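Local coordinates for pectate lyase (Bacillus subtilis, PDB 5AMV), which cleaves polygalacturonate by calcium-dependent elimination, releasing oligosaccharides with unsaturated galacturonosyl groups at their non-reducing ends, at residues S209-Y214 / Y219-G224; N76-P81 / Y163-Q168; S10-G15 / H193-H198. All blocks are in the same frame, centred on the assembly; numbering follows the deposited sequence.

Contact 1: S209-Y214 / Y219-G224. With CA (calcium ion), chain C.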
loop_
_atom_site.group_PDB
_atom_site.type_symbol
_atom_site.label_atom_id
_atom_site.label_comp_id
_atom_site.label_asym_id
_atom_site.label_seq_id
_atom_site.Cartn_x
_atom_site.Cartn_y
_atom_site.Cartn_z
ATOM N N SER A 209 6.931 14.362 -8.838
ATOM C CA SER A 209 6.956 15.590 -9.652
ATOM C C SER A 209 8.279 15.778 -10.387
ATOM O O SER A 209 8.313 16.409 -11.438
ATOM C CB SER A 209 6.674 16.811 -8.769
ATOM O OG SER A 209 7.644 16.904 -7.740
ATOM N N THR A 210 9.350 15.204 -9.840
ATOM C CA THR A 210 10.698 15.369 -10.413
ATOM C C THR A 210 11.025 14.357 -11.509
ATOM O O THR A 210 12.124 14.420 -12.086
ATOM C CB THR A 210 11.784 15.256 -9.330
ATOM O OG1 THR A 210 11.725 13.970 -8.712
ATOM C CG2 THR A 210 11.595 16.346 -8.227
ATOM N N SER A 211 10.112 13.423 -11.781
ATOM C CA SER A 211 10.351 12.385 -12.791
ATOM C C SER A 211 10.071 12.887 -14.218
ATOM O O SER A 211 9.072 13.584 -14.457
ATOM C CB SER A 211 9.524 11.127 -12.466
ATOM O OG SER A 211 9.959 10.566 -11.229
ATOM N N PRO A 212 10.943 12.528 -15.179
ATOM C CA PRO A 212 10.691 12.980 -16.559
ATOM C C PRO A 212 9.571 12.138 -17.186
ATOM O O PRO A 212 9.049 11.243 -16.529
ATOM C CB PRO A 212 12.036 12.742 -17.249
ATOM C CG PRO A 212 12.658 11.602 -16.466
ATOM C CD PRO A 212 12.166 11.715 -15.051
ATOM N N LYS A 213 9.200 12.443 -18.433
ATOM C CA LYS A 213 8.279 11.615 -19.196
ATOM C C LYS A 213 9.026 11.025 -20.377
ATOM O O LYS A 213 9.791 11.723 -21.043
ATOM C CB LYS A 213 7.115 12.436 -19.761
ATOM C CG LYS A 213 6.080 12.867 -18.750
ATOM C CD LYS A 213 5.029 13.761 -19.402
ATOM C CE LYS A 213 3.696 13.483 -18.727
ATOM N NZ LYS A 213 2.644 14.478 -19.073
ATOM N N TYR A 214 8.782 9.750 -20.644
ATOM C CA TYR A 214 9.377 9.090 -21.800
ATOM C C TYR A 214 8.236 8.461 -22.561
ATOM O O TYR A 214 7.379 7.815 -21.954
ATOM C CB TYR A 214 10.404 8.002 -21.394
ATOM C CG TYR A 214 11.595 8.494 -20.603
ATOM C CD1 TYR A 214 12.340 9.598 -21.033
ATOM C CD2 TYR A 214 11.993 7.831 -19.436
ATOM C CE1 TYR A 214 13.454 10.036 -20.311
ATOM C CE2 TYR A 214 13.082 8.262 -18.701
ATOM C CZ TYR A 214 13.810 9.360 -19.138
ATOM O OH TYR A 214 14.886 9.770 -18.397
ATOM N N TYR A 219 7.863 8.691 -15.952
ATOM C CA TYR A 219 8.833 7.637 -15.640
ATOM C C TYR A 219 8.693 7.330 -14.136
ATOM O O TYR A 219 9.407 7.892 -13.300
ATOM C CB TYR A 219 10.194 8.116 -16.027
ATOM C CG TYR A 219 11.301 7.074 -15.967
ATOM C CD1 TYR A 219 11.192 5.880 -16.687
ATOM C CD2 TYR A 219 12.493 7.361 -15.294
ATOM C CE1 TYR A 219 12.242 4.937 -16.671
ATOM C CE2 TYR A 219 13.538 6.454 -15.264
ATOM C CZ TYR A 219 13.412 5.248 -15.940
ATOM O OH TYR A 219 14.481 4.387 -15.893
ATOM N N GLN A 220 7.777 6.406 -13.853
ATOM C CA GLN A 220 7.311 6.161 -12.490
ATOM C C GLN A 220 8.246 5.250 -11.693
ATOM O O GLN A 220 8.433 4.099 -12.051
ATOM C CB GLN A 220 5.897 5.597 -12.517
ATOM C CG GLN A 220 5.320 5.308 -11.137
ATOM C CD GLN A 220 5.226 6.556 -10.238
ATOM O OE1 GLN A 220 6.040 6.784 -9.353
ATOM N NE2 GLN A 220 4.218 7.369 -10.495
ATOM N N HIS A 221 8.795 5.785 -10.595
ATOM C CA HIS A 221 9.718 5.032 -9.724
ATOM C C HIS A 221 9.039 4.368 -8.538
ATOM O O HIS A 221 9.672 3.569 -7.830
ATOM C CB HIS A 221 10.810 5.960 -9.185
ATOM C CG HIS A 221 11.693 6.515 -10.250
ATOM N ND1 HIS A 221 12.691 5.767 -10.835
ATOM C CD2 HIS A 221 11.746 7.743 -10.835
ATOM C CE1 HIS A 221 13.311 6.495 -11.750
ATOM N NE2 HIS A 221 12.754 7.702 -11.776
ATOM N N HIS A 222 7.801 4.769 -8.245
ATOM C CA HIS A 222 7.056 4.130 -7.148
ATOM C C HIS A 222 5.886 3.329 -7.636
ATOM O O HIS A 222 5.349 3.595 -8.720
ATOM C CB HIS A 222 6.473 5.228 -6.242
ATOM C CG HIS A 222 7.517 6.100 -5.641
ATOM N ND1 HIS A 222 7.650 7.429 -5.966
ATOM C CD2 HIS A 222 8.507 5.826 -4.761
ATOM C CE1 HIS A 222 8.665 7.945 -5.295
ATOM N NE2 HIS A 222 9.190 6.998 -4.546
ATOM N N ASP A 223 5.430 2.397 -6.818
ATOM C CA ASP A 223 4.197 1.669 -7.053
ATOM C C ASP A 223 3.194 1.983 -5.919
ATOM O O ASP A 223 2.832 3.121 -5.687
ATOM C CB ASP A 223 4.524 0.173 -7.134
ATOM C CG ASP A 223 3.495 -0.609 -7.950
ATOM O OD1 ASP A 223 3.114 -0.148 -9.046
ATOM O OD2 ASP A 223 3.077 -1.692 -7.498
ATOM N N GLY A 224 2.773 0.939 -5.213
ATOM C CA GLY A 224 1.808 1.097 -4.083
ATOM C C GLY A 224 2.413 1.397 -2.712
ATOM O O GLY A 224 3.636 1.463 -2.556
HETATM CA CA CA C . 2.112 -3.147 -5.831
HETATM O O HOH W 1 8.515 8.614 -9.665
HETATM O O HOH W 2 0.468 -3.052 -7.500
HETATM O O HOH W 3 1.098 -5.204 -5.479
HETATM O O HOH W 4 4.052 -4.189 -6.636
#

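Contact 2: N76-P81 / Y163-Q168. With ACT (acetate ion), chain D.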
loop_
_atom_site.group_PDB
_atom_site.type_symbol
_atom_site.label_atom_id
_atom_site.label_comp_id
_atom_site.label_asym_id
_atom_site.label_seq_id
_atom_site.Cartn_x
_atom_site.Cartn_y
_atom_site.Cartn_z
ATOM N N ASN A 76 24.086 2.983 -9.927
ATOM C CA ASN A 76 25.245 2.341 -10.579
ATOM C C ASN A 76 25.623 1.046 -9.893
ATOM O O ASN A 76 26.241 0.173 -10.542
ATOM C CB ASN A 76 26.492 3.267 -10.519
ATOM C CG ASN A 76 26.382 4.409 -11.493
ATOM O OD1 ASN A 76 25.473 4.456 -12.319
ATOM N ND2 ASN A 76 27.350 5.314 -11.442
ATOM N N ASP A 77 25.289 0.907 -8.598
ATOM C CA ASP A 77 25.666 -0.301 -7.842
ATOM C C ASP A 77 24.806 -1.487 -8.290
ATOM O O ASP A 77 25.270 -2.622 -8.305
ATOM C CB ASP A 77 25.570 -0.103 -6.322
ATOM C CG ASP A 77 26.521 0.980 -5.852
ATOM O OD1 ASP A 77 27.744 0.690 -5.902
ATOM O OD2 ASP A 77 26.063 2.084 -5.495
ATOM N N TYR A 78 23.582 -1.219 -8.687
ATOM C CA TYR A 78 22.653 -2.246 -9.116
ATOM C C TYR A 78 22.638 -2.444 -10.623
ATOM O O TYR A 78 22.196 -3.501 -11.085
ATOM C CB TYR A 78 21.233 -1.795 -8.748
ATOM C CG TYR A 78 20.974 -1.641 -7.292
ATOM C CD1 TYR A 78 21.201 -2.687 -6.405
ATOM C CD2 TYR A 78 20.401 -0.474 -6.800
ATOM C CE1 TYR A 78 20.901 -2.559 -5.030
ATOM C CE2 TYR A 78 20.091 -0.341 -5.426
ATOM C CZ TYR A 78 20.332 -1.374 -4.562
ATOM O OH TYR A 78 20.013 -1.314 -3.236
ATOM N N LYS A 79 23.084 -1.441 -11.380
ATOM C CA LYS A 79 22.892 -1.446 -12.845
ATOM C C LYS A 79 23.645 -2.599 -13.481
ATOM O O LYS A 79 24.829 -2.834 -13.204
ATOM C CB LYS A 79 23.337 -0.134 -13.494
ATOM C CG LYS A 79 22.838 -0.034 -14.936
ATOM C CD LYS A 79 23.400 1.179 -15.675
ATOM C CE LYS A 79 24.915 1.059 -16.030
ATOM N NZ LYS A 79 25.312 0.026 -17.105
ATOM N N ASP A 80 22.936 -3.345 -14.326
ATOM C CA ASP A 80 23.629 -4.420 -15.078
ATOM C C ASP A 80 24.635 -3.748 -15.992
ATOM O O ASP A 80 24.330 -2.754 -16.616
ATOM C CB ASP A 80 22.613 -5.212 -15.912
ATOM C CG ASP A 80 23.241 -6.400 -16.616
ATOM O OD1 ASP A 80 23.353 -7.451 -15.949
ATOM O OD2 ASP A 80 23.591 -6.246 -17.804
ATOM N N PRO A 81 25.817 -4.376 -16.185
ATOM C CA PRO A 81 26.801 -3.761 -17.095
ATOM C C PRO A 81 26.288 -3.432 -18.498
ATOM O O PRO A 81 26.814 -2.503 -19.161
ATOM C CB PRO A 81 27.904 -4.840 -17.192
ATOM C CG PRO A 81 27.836 -5.499 -15.861
ATOM C CD PRO A 81 26.371 -5.527 -15.443
ATOM N N TYR A 163 11.586 2.928 -3.880
ATOM C CA TYR A 163 11.958 3.545 -5.148
ATOM C C TYR A 163 12.628 2.511 -6.037
ATOM O O TYR A 163 13.566 1.821 -5.601
ATOM C CB TYR A 163 12.979 4.655 -4.861
ATOM C CG TYR A 163 13.395 5.545 -6.016
ATOM C CD1 TYR A 163 14.397 5.147 -6.918
ATOM C CD2 TYR A 163 12.742 6.776 -6.248
ATOM C CE1 TYR A 163 14.813 5.984 -7.924
ATOM C CE2 TYR A 163 13.156 7.636 -7.284
ATOM C CZ TYR A 163 14.168 7.207 -8.145
ATOM O OH TYR A 163 14.568 8.030 -9.194
ATOM N N ASP A 164 12.168 2.434 -7.280
ATOM C CA ASP A 164 12.738 1.459 -8.232
ATOM C C ASP A 164 13.563 2.238 -9.244
ATOM O O ASP A 164 13.030 3.096 -9.981
ATOM C CB ASP A 164 11.542 0.740 -8.916
ATOM C CG ASP A 164 11.928 -0.369 -9.856
ATOM O OD1 ASP A 164 13.070 -0.458 -10.335
ATOM O OD2 ASP A 164 11.007 -1.196 -10.123
ATOM N N TYR A 165 14.864 1.925 -9.329
ATOM C CA TYR A 165 15.722 2.595 -10.298
ATOM C C TYR A 165 15.467 2.147 -11.752
ATOM O O TYR A 165 15.961 2.778 -12.670
ATOM C CB TYR A 165 17.197 2.362 -9.997
ATOM C CG TYR A 165 17.696 3.148 -8.811
ATOM C CD1 TYR A 165 17.797 4.552 -8.883
ATOM C CD2 TYR A 165 18.043 2.490 -7.627
ATOM C CE1 TYR A 165 18.252 5.281 -7.781
ATOM C CE2 TYR A 165 18.486 3.209 -6.527
ATOM C CZ TYR A 165 18.562 4.593 -6.630
ATOM O OH TYR A 165 18.993 5.283 -5.518
ATOM N N PHE A 166 14.705 1.074 -11.962
ATOM C CA PHE A 166 14.639 0.456 -13.327
ATOM C C PHE A 166 13.195 0.117 -13.709
ATOM O O PHE A 166 12.887 -1.028 -14.009
ATOM C CB PHE A 166 15.517 -0.816 -13.390
ATOM C CG PHE A 166 16.908 -0.578 -12.857
ATOM C CD1 PHE A 166 17.860 0.152 -13.638
ATOM C CD2 PHE A 166 17.250 -1.036 -11.603
ATOM C CE1 PHE A 166 19.147 0.418 -13.096
ATOM C CE2 PHE A 166 18.549 -0.787 -11.069
ATOM C CZ PHE A 166 19.480 -0.029 -11.818
ATOM N N PRO A 167 12.317 1.137 -13.751
ATOM C CA PRO A 167 10.940 0.868 -14.156
ATOM C C PRO A 167 10.864 0.207 -15.533
ATOM O O PRO A 167 11.638 0.547 -16.434
ATOM C CB PRO A 167 10.314 2.280 -14.246
ATOM C CG PRO A 167 11.217 3.219 -13.595
ATOM C CD PRO A 167 12.566 2.553 -13.448
ATOM N N GLN A 168 9.914 -0.722 -15.663
ATOM C CA GLN A 168 9.684 -1.439 -16.903
ATOM C C GLN A 168 8.708 -0.677 -17.804
ATOM O O GLN A 168 7.678 -0.220 -17.327
ATOM C CB GLN A 168 9.115 -2.803 -16.599
ATOM C CG GLN A 168 8.946 -3.698 -17.815
ATOM C CD GLN A 168 8.187 -4.973 -17.443
ATOM O OE1 GLN A 168 7.126 -4.907 -16.832
ATOM N NE2 GLN A 168 8.750 -6.122 -17.768
HETATM C C ACT D . 17.590 8.086 -10.641
HETATM O O ACT D . 17.924 8.697 -9.590
HETATM O OXT ACT D . 16.639 7.254 -10.572
HETATM C CH3 ACT D . 18.340 8.330 -11.917
#

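Contact 3: S10-G15 / H193-H198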
loop_
_atom_site.group_PDB
_atom_site.type_symbol
_atom_site.label_atom_id
_atom_site.label_comp_id
_atom_site.label_asym_id
_atom_site.label_seq_id
_atom_site.Cartn_x
_atom_site.Cartn_y
_atom_site.Cartn_z
ATOM N N SER A 10 -10.640 -8.390 19.140
ATOM C CA SER A 10 -11.465 -9.467 18.576
ATOM C C SER A 10 -12.627 -9.015 17.681
ATOM O O SER A 10 -13.212 -9.842 16.941
ATOM C CB SER A 10 -12.011 -10.342 19.720
ATOM O OG SER A 10 -12.838 -9.555 20.556
ATOM N N ASN A 11 -12.974 -7.726 17.723
ATOM C CA ASN A 11 -14.013 -7.159 16.857
ATOM C C ASN A 11 -13.420 -6.192 15.829
ATOM O O ASN A 11 -14.167 -5.518 15.089
ATOM C CB ASN A 11 -15.062 -6.411 17.699
ATOM C CG ASN A 11 -14.531 -5.114 18.299
ATOM O OD1 ASN A 11 -13.329 -4.925 18.437
ATOM N ND2 ASN A 11 -15.441 -4.219 18.680
ATOM N N ASP A 12 -12.084 -6.108 15.788
ATOM C CA ASP A 12 -11.464 -5.020 15.011
ATOM C C ASP A 12 -11.210 -5.375 13.540
ATOM O O ASP A 12 -10.054 -5.585 13.099
ATOM C CB ASP A 12 -10.206 -4.509 15.724
ATOM C CG ASP A 12 -9.710 -3.186 15.166
ATOM O OD1 ASP A 12 -10.335 -2.605 14.226
ATOM O OD2 ASP A 12 -8.677 -2.716 15.687
ATOM N N GLY A 13 -12.309 -5.455 12.786
ATOM C CA GLY A 13 -12.236 -5.646 11.340
ATOM C C GLY A 13 -11.943 -7.068 10.885
ATOM O O GLY A 13 -11.832 -8.007 11.686
ATOM N N TRP A 14 -11.811 -7.226 9.564
ATOM C CA TRP A 14 -11.639 -8.520 8.964
ATOM C C TRP A 14 -10.375 -9.254 9.480
ATOM O O TRP A 14 -10.323 -10.482 9.480
ATOM C CB TRP A 14 -11.572 -8.369 7.468
ATOM C CG TRP A 14 -12.926 -8.422 6.725
ATOM C CD1 TRP A 14 -13.373 -7.524 5.803
ATOM C CD2 TRP A 14 -13.931 -9.464 6.794
ATOM N NE1 TRP A 14 -14.601 -7.921 5.290
ATOM C CE2 TRP A 14 -14.970 -9.103 5.888
ATOM C CE3 TRP A 14 -14.066 -10.649 7.552
ATOM C CZ2 TRP A 14 -16.126 -9.907 5.688
ATOM C CZ3 TRP A 14 -15.204 -11.465 7.335
ATOM C CH2 TRP A 14 -16.226 -11.064 6.423
ATOM N N GLY A 15 -9.348 -8.509 9.911
ATOM C CA GLY A 15 -8.166 -9.188 10.493
ATOM C C GLY A 15 -8.490 -10.028 11.724
ATOM O O GLY A 15 -7.728 -10.948 12.057
ATOM N N HIS A 193 -4.593 -12.734 7.877
ATOM C CA HIS A 193 -4.556 -12.307 9.282
ATOM C C HIS A 193 -3.442 -11.302 9.496
ATOM O O HIS A 193 -2.421 -11.581 10.129
ATOM C CB HIS A 193 -4.491 -13.474 10.289
ATOM C CG HIS A 193 -5.717 -14.322 10.255
ATOM N ND1 HIS A 193 -5.746 -15.556 9.646
ATOM C CD2 HIS A 193 -6.979 -14.061 10.663
ATOM C CE1 HIS A 193 -6.965 -16.063 9.761
ATOM N NE2 HIS A 193 -7.734 -15.175 10.366
ATOM N N ILE A 194 -3.677 -10.113 8.958
ATOM C CA ILE A 194 -2.683 -9.047 8.987
ATOM C C ILE A 194 -3.287 -7.787 9.578
ATOM O O ILE A 194 -4.386 -7.435 9.262
ATOM C CB ILE A 194 -2.077 -8.788 7.579
ATOM C CG1 ILE A 194 -1.244 -10.031 7.150
ATOM C CG2 ILE A 194 -1.155 -7.502 7.554
ATOM C CD1 ILE A 194 -1.093 -10.192 5.708
ATOM N N TRP A 195 -2.522 -7.148 10.457
ATOM C CA TRP A 195 -2.877 -5.854 11.003
ATOM C C TRP A 195 -1.771 -4.854 10.711
ATOM O O TRP A 195 -0.650 -5.053 11.146
ATOM C CB TRP A 195 -3.079 -5.937 12.531
ATOM C CG TRP A 195 -3.655 -4.695 13.191
ATOM C CD1 TRP A 195 -4.454 -3.730 12.628
ATOM C CD2 TRP A 195 -3.563 -4.375 14.588
ATOM N NE1 TRP A 195 -4.831 -2.794 13.603
ATOM C CE2 TRP A 195 -4.284 -3.171 14.804
ATOM C CE3 TRP A 195 -2.898 -4.982 15.679
ATOM C CZ2 TRP A 195 -4.383 -2.572 16.070
ATOM C CZ3 TRP A 195 -2.976 -4.364 16.940
ATOM C CH2 TRP A 195 -3.729 -3.175 17.131
ATOM N N ILE A 196 -2.132 -3.780 9.999
ATOM C CA ILE A 196 -1.210 -2.655 9.742
ATOM C C ILE A 196 -1.803 -1.466 10.445
ATOM O O ILE A 196 -2.893 -1.005 10.075
ATOM C CB ILE A 196 -1.029 -2.374 8.248
ATOM C CG1 ILE A 196 -0.453 -3.622 7.531
ATOM C CG2 ILE A 196 -0.103 -1.122 8.029
ATOM C CD1 ILE A 196 -0.555 -3.584 6.010
ATOM N N ASP A 197 -1.103 -0.954 11.460
ATOM C CA ASP A 197 -1.745 0.067 12.313
ATOM C C ASP A 197 -0.751 1.170 12.704
ATOM O O ASP A 197 0.407 0.873 13.010
ATOM C CB ASP A 197 -2.381 -0.613 13.530
ATOM C CG ASP A 197 -2.852 0.393 14.594
ATOM O OD1 ASP A 197 -4.014 0.862 14.519
ATOM O OD2 ASP A 197 -2.055 0.682 15.519
ATOM N N HIS A 198 -1.203 2.423 12.652
ATOM C CA HIS A 198 -0.362 3.545 13.096
ATOM C C HIS A 198 0.989 3.601 12.373
ATOM O O HIS A 198 2.027 3.887 13.004
ATOM C CB HIS A 198 -0.171 3.554 14.624
ATOM C CG HIS A 198 -1.351 4.116 15.386
ATOM N ND1 HIS A 198 -2.299 3.293 15.957
ATOM C CD2 HIS A 198 -1.737 5.385 15.656
ATOM C CE1 HIS A 198 -3.232 4.035 16.529
ATOM N NE2 HIS A 198 -2.912 5.309 16.369
#

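Contact 1: S209-Y214 / Y219-G224
The rings of Tyr214 and Tyr219 meet edge to face: the CD2-CE2 edge of Tyr214 is turned onto one face of Tyr219, with planes at 66° and centroids 4.8 Å apart. Tyr214 CE2 lies over the middle of the Tyr219 ring and comes within 3.5 Å of Tyr219 CG, while Tyr214 CD2 sits above Tyr219 CD1. The two first torsions differ. In Tyr219 CG is anti to the backbone N (chi1 -171°), which sets the face of the ring against Tyr214; in Tyr214 CG is anti to the carbonyl carbon (chi1 -61°), which carries the ring edge over it. Both rings also touch Leu85 of helix 85-92.

The backbones beside the rings are tied by one hydrogen bond, from Tyr219 N to Pro212 O at 2.9 Å. The Pro212 ring packs alongside, its CD 4.2 Å from Tyr219 CB. Further along, in one of its two conformers, Ser211 places OG at the edge of the His221 imidazole, 3.4 Å from His221 CD2. In that conformer a water joins the two residues: it lies 2.9 Å from Ser211 OG and accepts a hydrogen bond from His221 N. The imidazole is held elsewhere, since His221 ND1 is bonded to Asp164 O and the ring stacks on Tyr163.

At the far end of 219-224, Asp223 OD2 binds the calcium ion at 2.4 Å, in the company of three waters and of Asp184 and Asp227. The contact thus closes the base of the small antiparallel hairpin formed by strands 213-214 and 217-218, and the chain leaving it runs directly into the calcium site of this polysaccharide lyase family 1 enzyme.

Contact 2: N76-P81 / Y163-Q168
Three aromatic rings make this contact, and Tyr78 turns its edge to Tyr165. The rim of the Tyr78 ring faces Tyr165 CD2, 3.9 Å from Tyr78 CD2; seen from Tyr165 the approach is oblique. Tyr163 CD1 is set off-centre over one face of Tyr165, and an acetate ion, probably from the crystallisation liquor, lies at the CD1 edge of Tyr165 in the ring plane. The acetate also takes a hydrogen bond of 2.6 Å from Tyr163 OH to its OXT. Phe166 has Tyr165 CB over one face, again off-centre, and Tyr78 CB at its edge, 3.7 Å from Phe166 CE2.

The tip of Phe166 continues across to Lys79, where Phe166 CZ is 3.8 Å from Lys79 CA. Lys79 CG is anti to the backbone N (chi1 -167°), placing the first part of the chain beside Phe166 CE1; in the conformer given, bends at chi3 and chi4 then lead the ammonium group away to Asp80 O, 3.0 Å from Lys79 NZ, and to Tyr83 O. Phe166 is steadied from its own segment by an Asx turn: Phe166 N donates to Asp164 OD1 over 2.8 Å, meeting the carboxylate from above its plane. Replacing Tyr165 with an alanine would probably open a gap beside the Tyr78 ring edge, strip Tyr163 CD1 of the ring it lies over, and leave Arg206 without its hydroxyl partner.

No hydrogen bond crosses between the segments, so the joint is apolar packing. It sets the C-terminal end of helix 75-78 against the loop between strands 158-160 and 168-170. Leu75 of the same helix also touches Tyr165 and Phe166, while helix 105-121 borders both segments, through Arg120 at Tyr78 and Ser113 at Phe166.

Contact 3: S10-G15 / H193-H198
His193, at the corner where the chain turns into strand 194-197, turns the edge of its imidazole to Gly15: His193 CD2 is 3.5 Å from Gly15 O, which lies in the ring plane. With CG anti to the carbonyl carbon (chi1 -65°), the ring swings out to this position, and both its nitrogens are engaged, ND1 by Asp150 and NE2 by Tyr17 O. Ile194 turns its side chain away toward Ile188 and Ile235, but its backbone borders the loop, with Ile194 O 4.3 Å from Gly15 CA.

Trp195 follows, its CZ2 4.3 Å from Asp12 OD2, a loose approach that is oblique to the ring. Asp12 OD1 is bonded to His269, and Trp195 NE1 to Ser238. Asp197 lays its CB over one face of the Trp195 indole. Asp197 OD2 accepts a nearly straight 2.7 Å hydrogen bond from His198 ND1, in the imidazole plane, and also pairs with Arg155.

Strand 194-197 runs parallel to 152-155 and 235-245, the stacked rungs of the parallel beta-helix characteristic of pectate lyases, and the N-terminal loop packs against its outer surface.

How the contacts relate
From the N terminus, 10-15 reaches far along the chain to 193-198, so contact 3 closes the longest loop, laying the N-terminal segment against a parallel beta-helix strand. Contact 2 nests inside that loop, joining the end of helix 75-78 to the loop that follows strand 158-160. Contact 1 comes last and is local, closing a short hairpin after both others are complete. Contacts 1 and 2 adjoin: His221 O is 2.8 Å from Asp164 N, a probable hydrogen bond, and Pro167 packs on Tyr219. Contact 3 lies on the opposite side of the chain's centre, its centre about 32 Å from that of contact 1 and 35 Å from that of contact 2.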